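PDB 5GMX: carboxylesterase from Uncultured bacterium, which hydrolyses carboxylic esters as a family VIII carboxylesterase and also shows hydrolytic activity toward oxyimino cephalosporins. Local coordinates for residues Gly125-Val130 with Ala146-Phe151. Sequence-based numbering, arbitrary orientation.
Sequences GPRERV and AAQWPF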
ATOM      1  N   GLY A 125       4.091 -16.019  -5.902  1.00 21.37           N
ATOM      2  CA  GLY A 125       3.194 -15.857  -7.034  1.00 16.54           C
ATOM      3  C   GLY A 125       2.612 -17.209  -7.420  1.00 21.84           C
ATOM      4  O   GLY A 125       3.117 -18.244  -6.989  1.00 18.95           O
ATOM      5  N   PRO A 126       1.547 -17.213  -8.235  1.00 18.41           N
ATOM      6  CA  PRO A 126       0.910 -18.477  -8.633  1.00 17.06           C
ATOM      7  C   PRO A 126       1.857 -19.305  -9.486  1.00 21.58           C
ATOM      8  O   PRO A 126       2.550 -18.738 -10.321  1.00 19.83           O
ATOM      9  CB  PRO A 126      -0.310 -18.028  -9.450  1.00 18.84           C
ATOM     10  CG  PRO A 126      -0.484 -16.556  -9.125  1.00 16.81           C
ATOM     11  CD  PRO A 126       0.886 -16.046  -8.843  1.00 20.14           C
ATOM     12  N   ARG A 127       1.894 -20.615  -9.282  1.00 23.14           N
ATOM     13  CA  ARG A 127       2.808 -21.448 -10.049  1.00 26.48           C
ATOM     14  C   ARG A 127       2.368 -21.552 -11.507  1.00 30.52           C
ATOM     15  O   ARG A 127       3.196 -21.588 -12.418  1.00 35.68           O
ATOM     16  CB  ARG A 127       2.913 -22.838  -9.427  1.00 24.51           C
ATOM     17  CG  ARG A 127       3.961 -22.926  -8.342  1.00 21.92           C
ATOM     18  CD  ARG A 127       4.093 -24.336  -7.775  1.00 20.48           C
ATOM     19  NE  ARG A 127       4.981 -24.323  -6.617  1.00 20.51           N
ATOM     20  CZ  ARG A 127       6.308 -24.359  -6.699  1.00 20.27           C
ATOM     21  NH1 ARG A 127       6.894 -24.407  -7.889  1.00 22.69           N
ATOM     22  NH2 ARG A 127       7.048 -24.332  -5.596  1.00 18.42           N
ATOM     23  N   GLU A 128       1.064 -21.569 -11.735  1.00 32.28           N
ATOM     24  CA  GLU A 128       0.559 -21.696 -13.092  1.00 38.80           C
ATOM     25  C   GLU A 128       0.166 -20.346 -13.680  1.00 36.21           C
ATOM     26  O   GLU A 128      -0.162 -19.406 -12.952  1.00 35.06           O
ATOM     27  CB  GLU A 128      -0.616 -22.672 -13.117  1.00 46.87           C
ATOM     28  CG  GLU A 128      -0.186 -24.099 -12.770  1.00 58.53           C
ATOM     29  CD  GLU A 128      -1.349 -25.044 -12.541  1.00 78.88           C
ATOM     30  OE1 GLU A 128      -2.479 -24.559 -12.310  1.00 83.72           O
ATOM     31  OE2 GLU A 128      -1.127 -26.275 -12.590  1.00 79.45           O
ATOM     32  N   ARG A 129       0.209 -20.268 -15.005  1.00 35.90           N
ATOM     33  CA  ARG A 129      -0.111 -19.046 -15.725  1.00 42.25           C
ATOM     34  C   ARG A 129      -1.554 -18.634 -15.464  1.00 41.86           C
ATOM     35  O   ARG A 129      -2.472 -19.430 -15.639  1.00 43.06           O
ATOM     36  CB  ARG A 129       0.137 -19.249 -17.221  1.00 47.80           C
ATOM     37  CG  ARG A 129       0.483 -17.984 -17.988  1.00 58.71           C
ATOM     38  CD  ARG A 129       1.151 -18.318 -19.319  1.00 68.03           C
ATOM     39  NE  ARG A 129       0.535 -19.468 -19.978  1.00 82.93           N
ATOM     40  CZ  ARG A 129      -0.574 -19.410 -20.711  1.00 83.74           C
ATOM     41  NH1 ARG A 129      -1.200 -18.250 -20.887  1.00 78.72           N
ATOM     42  NH2 ARG A 129      -1.057 -20.513 -21.272  1.00 71.23           N
ATOM     43  N   VAL A 130      -1.753 -17.382 -15.064  1.00 37.76           N
ATOM     44  CA  VAL A 130      -3.093 -16.892 -14.763  1.00 43.47           C
ATOM     45  C   VAL A 130      -3.490 -15.723 -15.667  1.00 44.41           C
ATOM     46  O   VAL A 130      -2.646 -14.940 -16.103  1.00 44.80           O
ATOM     47  CB  VAL A 130      -3.221 -16.452 -13.279  1.00 38.74           C
ATOM     48  CG1 VAL A 130      -2.932 -17.614 -12.344  1.00 38.35           C
ATOM     49  CG2 VAL A 130      -2.305 -15.286 -12.979  1.00 34.63           C
ATOM     50  N   ALA A 146      -3.770 -21.381  -1.506  1.00 17.45           N
ATOM     51  CA  ALA A 146      -3.727 -22.252  -0.326  1.00 16.61           C
ATOM     52  C   ALA A 146      -3.218 -23.651  -0.675  1.00 16.99           C
ATOM     53  O   ALA A 146      -2.587 -24.316   0.145  1.00 15.23           O
ATOM     54  CB  ALA A 146      -5.102 -22.342   0.330  1.00 16.86           C
ATOM     55  N   ALA A 147      -3.459 -24.083  -1.907  1.00 15.80           N
ATOM     56  CA  ALA A 147      -3.087 -25.432  -2.317  1.00 20.35           C
ATOM     57  C   ALA A 147      -1.632 -25.516  -2.806  1.00 20.29           C
ATOM     58  O   ALA A 147      -1.118 -26.595  -3.072  1.00 21.28           O
ATOM     59  CB  ALA A 147      -4.040 -25.920  -3.396  1.00 15.90           C
ATOM     60  N   GLN A 148      -0.966 -24.373  -2.890  1.00 20.81           N
ATOM     61  CA  GLN A 148       0.322 -24.285  -3.561  1.00 19.36           C
ATOM     62  C   GLN A 148       1.517 -24.656  -2.695  1.00 17.43           C
ATOM     63  O   GLN A 148       1.594 -24.298  -1.521  1.00 16.28           O
ATOM     64  CB  GLN A 148       0.507 -22.866  -4.101  1.00 19.47           C
ATOM     65  CG  GLN A 148       1.727 -22.661  -4.956  1.00 19.94           C
ATOM     66  CD  GLN A 148       1.652 -21.363  -5.724  1.00 23.99           C
ATOM     67  OE1 GLN A 148       0.748 -21.166  -6.533  1.00 27.99           O
ATOM     68  NE2 GLN A 148       2.606 -20.470  -5.479  1.00 18.48           N
ATOM     69  N   TRP A 149       2.454 -25.373  -3.307  1.00 17.06           N
ATOM     70  CA  TRP A 149       3.731 -25.722  -2.692  1.00 13.80           C
ATOM     71  C   TRP A 149       4.691 -24.529  -2.748  1.00 12.29           C
ATOM     72  O   TRP A 149       4.917 -23.968  -3.818  1.00 13.47           O
ATOM     73  CB  TRP A 149       4.334 -26.943  -3.416  1.00 15.97           C
ATOM     74  CG  TRP A 149       5.659 -27.393  -2.902  1.00 13.11           C
ATOM     75  CD1 TRP A 149       6.884 -27.172  -3.472  1.00 14.24           C
ATOM     76  CD2 TRP A 149       5.902 -28.133  -1.703  1.00 13.14           C
ATOM     77  NE1 TRP A 149       7.872 -27.731  -2.701  1.00 13.30           N
ATOM     78  CE2 TRP A 149       7.298 -28.332  -1.610  1.00 15.02           C
ATOM     79  CE3 TRP A 149       5.078 -28.652  -0.701  1.00 14.53           C
ATOM     80  CZ2 TRP A 149       7.889 -29.023  -0.550  1.00 13.93           C
ATOM     81  CZ3 TRP A 149       5.663 -29.340   0.353  1.00 16.16           C
ATOM     82  CH2 TRP A 149       7.057 -29.524   0.416  1.00 18.69           C
ATOM     83  N   PRO A 150       5.249 -24.133  -1.596  1.00 12.85           N
ATOM     84  CA  PRO A 150       6.140 -22.969  -1.507  1.00 12.73           C
ATOM     85  C   PRO A 150       7.422 -23.115  -2.329  1.00 16.66           C
ATOM     86  O   PRO A 150       7.937 -24.230  -2.490  1.00 16.92           O
ATOM     87  CB  PRO A 150       6.474 -22.897  -0.014  1.00 13.06           C
ATOM     88  CG  PRO A 150       5.378 -23.641   0.664  1.00 13.58           C
ATOM     89  CD  PRO A 150       4.991 -24.728  -0.272  1.00 14.16           C
ATOM     90  N   PHE A 151       7.941 -21.996  -2.817  1.00 13.76           N
ATOM     91  CA  PHE A 151       9.182 -21.984  -3.592  1.00 15.41           C
ATOM     92  C   PHE A 151      10.402 -22.192  -2.715  1.00 12.68           C
ATOM     93  O   PHE A 151      11.428 -22.675  -3.174  1.00 14.52           O
ATOM     94  CB  PHE A 151       9.321 -20.663  -4.348  1.00 12.72           C
ATOM     95  CG  PHE A 151       8.270 -20.450  -5.377  1.00 15.58           C
ATOM     96  CD1 PHE A 151       8.259 -21.202  -6.534  1.00 16.32           C
ATOM     97  CD2 PHE A 151       7.274 -19.501  -5.186  1.00 20.52           C
ATOM     98  CE1 PHE A 151       7.285 -21.009  -7.496  1.00 18.20           C
ATOM     99  CE2 PHE A 151       6.288 -19.306  -6.144  1.00 19.00           C
ATOM    100  CZ  PHE A 151       6.294 -20.055  -7.301  1.00 20.17           C
TER
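Residues 125-130 form a loop, and 146-151 runs from the last residue of helix 138-146 into a loop; their CA atoms come closest at R127 and Q148, 7.5 Å apart. The contact is mainly polar: side chains from each segment bond to backbone atoms of the other. Q148 is buried and points toward 125-130. Its CG is anti to the backbone N (chi1 -173°), and the chain stays extended beyond it. This carries the amide to the backbone around P126, where both of its ends are used. NE2 of Q148 donates to G125 O at 2.7 Å in a nearly straight bond (161°). OE1 of Q148 accepts from R127 N at 3.0 Å, with the donor above the carbonyl plane. Two bonds thus fix the rotation of the amide.

The side chain of R127 reaches across to 146-151. Its chain is extended from CG to NE and crosses Q148 obliquely. The guanidinium grips W149 O side-on, with R127 NE and R127 NH2 each 2.8 Å from W149 O. The NE bond lies on a lone pair of this carbonyl. NH2 adds a weak bond to P150 O, and also meets the edge of the W149 indole. F151 CE1 sits over one face of the guanidinium, 3.4 Å from R127 NH1, with the two planes 44° apart. On the far edge of the F151 ring, CE2 lies 3.4 Å from G125 O, which sits near the ring plane.

The contact closes the helical excursion formed by helices 132-136 and 138-146, within the beta-lactamase-like fold. K108 bonds to the carbonyls of A146 and Q148, while P126 O accepts from H245. F151 pairs through its backbone with G122, and its ring packs on helix 237-244; P126 and V130 rest on M144 of helix 138-146.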